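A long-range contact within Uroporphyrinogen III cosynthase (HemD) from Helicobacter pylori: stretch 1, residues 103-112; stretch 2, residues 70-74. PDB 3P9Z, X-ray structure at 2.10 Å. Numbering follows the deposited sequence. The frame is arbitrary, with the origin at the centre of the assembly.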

# COMPACT_ATOMS: atom_id res chain seq x y z
N GLU A 103 15.88 -8.56 10.50
CA GLU A 103 17.26 -8.45 10.33
C GLU A 103 17.77 -7.07 10.07
O GLU A 103 18.94 -6.85 10.17
CB GLU A 103 17.63 -9.40 9.24
CG GLU A 103 18.94 -9.16 8.69
CD GLU A 103 18.88 -9.24 7.24
OE1 GLU A 103 19.75 -9.87 6.68
OE2 GLU A 103 17.94 -8.68 6.69
N ILE A 104 16.90 -6.12 9.81
CA ILE A 104 17.38 -4.76 9.85
C ILE A 104 17.27 -4.19 11.25
O ILE A 104 17.80 -3.16 11.52
CB ILE A 104 16.74 -3.81 8.82
CG1 ILE A 104 15.35 -3.44 9.20
CG2 ILE A 104 16.73 -4.38 7.47
CD1 ILE A 104 15.05 -2.15 8.76
N PHE A 105 16.60 -4.88 12.14
CA PHE A 105 16.39 -4.32 13.44
C PHE A 105 17.67 -4.08 14.21
O PHE A 105 17.80 -3.12 14.92
CB PHE A 105 15.37 -5.13 14.20
CG PHE A 105 14.05 -5.14 13.56
CD1 PHE A 105 13.38 -3.98 13.37
CD2 PHE A 105 13.52 -6.29 13.09
CE1 PHE A 105 12.20 -3.96 12.77
CE2 PHE A 105 12.33 -6.29 12.49
CZ PHE A 105 11.66 -5.13 12.32
N PRO A 106 18.63 -4.97 14.03
CA PRO A 106 19.93 -4.80 14.63
C PRO A 106 20.66 -3.60 14.11
O PRO A 106 21.40 -3.01 14.82
CB PRO A 106 20.64 -6.07 14.22
CG PRO A 106 19.59 -7.01 14.02
CD PRO A 106 18.49 -6.27 13.41
N LEU A 107 20.43 -3.25 12.88
CA LEU A 107 21.06 -2.07 12.29
C LEU A 107 20.45 -0.80 12.87
O LEU A 107 21.06 0.27 12.79
CB LEU A 107 20.90 -2.05 10.76
CG LEU A 107 21.34 -3.28 9.95
CD1 LEU A 107 21.02 -3.05 8.48
CD2 LEU A 107 22.82 -3.60 10.12
N LEU A 108 19.27 -0.93 13.46
CA LEU A 108 18.55 0.21 14.03
C LEU A 108 18.80 0.39 15.53
O LEU A 108 18.43 1.41 16.12
CB LEU A 108 17.06 0.10 13.76
CG LEU A 108 16.59 0.07 12.30
CD1 LEU A 108 15.06 0.08 12.24
CD2 LEU A 108 17.19 1.23 11.49
N GLU A 109 19.43 -0.61 16.14
CA GLU A 109 19.79 -0.53 17.56
C GLU A 109 20.75 0.65 17.72
O GLU A 109 21.62 0.87 16.89
CB GLU A 109 20.43 -1.83 18.04
N LYS A 110 20.56 1.41 18.80
CA LYS A 110 21.39 2.58 19.10
C LYS A 110 21.17 3.77 18.16
O LYS A 110 21.94 4.73 18.19
CB LYS A 110 22.88 2.22 19.17
CG LYS A 110 23.19 0.86 19.80
CD LYS A 110 23.85 0.98 21.15
CE LYS A 110 25.06 0.07 21.20
NZ LYS A 110 25.50 -0.19 22.59
N LYS A 111 20.10 3.73 17.35
CA LYS A 111 19.75 4.83 16.45
C LYS A 111 18.50 5.60 16.92
O LYS A 111 17.65 5.02 17.58
CB LYS A 111 19.49 4.32 15.02
CG LYS A 111 20.64 3.55 14.36
CD LYS A 111 21.87 4.39 14.12
CE LYS A 111 22.95 3.58 13.39
NZ LYS A 111 23.10 4.07 12.00
N SER A 112 18.39 6.88 16.55
CA SER A 112 17.14 7.65 16.68
C SER A 112 16.38 7.59 15.37
O SER A 112 16.79 8.21 14.38
CB SER A 112 17.43 9.11 17.01
OG SER A 112 17.80 9.23 18.36
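Stretch 2 70-74: AYALS

A single tyrosine, Tyr71, takes part in most of the close contacts here, and Leu108 CD2 stands almost squarely over one face of its ring, 3.6 Å from the ring centroid and 9° off the ring normal, a CH-pi contact in a junction that no hydrogen bond crosses. Stretch 2 runs as a strand through residues 70-72 and then leaves it at Leu73, with Ser74 at the N-cap of the helix that follows. It lies against, and runs roughly antiparallel to, a short, weakly bonded helix at about 105-108, which continues into a type II turn from Leu108 to Lys111, closed by Lys111 N to Leu108 O at 3.1 Å. The backbones stay well apart, the nearest CA atoms, those of Ile104 and Tyr71, being 8.0 Å from each other, so side chains fill the gap. Tyr71 (chi1 m) points toward stretch 1 and the neighbouring Ala72 points away, as alternation along a strand predicts. Leu107 CB approaches Tyr71 CE1 obliquely at 3.9 Å. Ile104, also directed toward the strand, brings CD1 to 3.9 Å from Tyr71 CB and 4.3 Å from Leu73 CD2, extending the apolar patch beyond the tyrosine. At the polar end of the ring, Lys111 NZ lies 4.0 Å from Tyr71 OH, near but not hydrogen-bonded. Together the two stretches bury 302 Å².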

# COMPACT_ATOMS: atom_id res chain seq x y z
N ALA A 70 18.17 6.04 5.21
CA ALA A 70 16.82 5.51 5.15
C ALA A 70 16.82 3.98 5.01
O ALA A 70 17.60 3.41 4.23
CB ALA A 70 16.07 6.14 3.96
N TYR A 71 15.94 3.35 5.80
CA TYR A 71 15.76 1.91 5.83
C TYR A 71 14.37 1.60 5.30
O TYR A 71 13.44 2.43 5.42
CB TYR A 71 15.93 1.38 7.25
CG TYR A 71 17.35 1.53 7.78
CD1 TYR A 71 18.22 0.44 7.79
CD2 TYR A 71 17.81 2.75 8.26
CE1 TYR A 71 19.51 0.57 8.26
CE2 TYR A 71 19.10 2.89 8.74
CZ TYR A 71 19.94 1.80 8.73
OH TYR A 71 21.21 1.93 9.18
N ALA A 72 14.23 0.42 4.69
CA ALA A 72 12.94 0.00 4.18
C ALA A 72 12.75 -1.48 4.44
O ALA A 72 13.71 -2.22 4.63
CB ALA A 72 12.84 0.30 2.69
N LEU A 73 11.50 -1.91 4.46
CA LEU A 73 11.20 -3.27 4.83
C LEU A 73 11.09 -4.20 3.62
O LEU A 73 11.17 -5.43 3.76
CB LEU A 73 9.95 -3.32 5.69
CG LEU A 73 10.19 -2.96 7.16
CD1 LEU A 73 8.89 -3.02 7.89
CD2 LEU A 73 11.19 -3.91 7.82
N SER A 74 10.92 -3.61 2.45
CA SER A 74 10.81 -4.40 1.23
C SER A 74 11.67 -3.78 0.15
O SER A 74 12.01 -2.58 0.23
CB SER A 74 9.35 -4.46 0.78
OG SER A 74 8.85 -3.17 0.51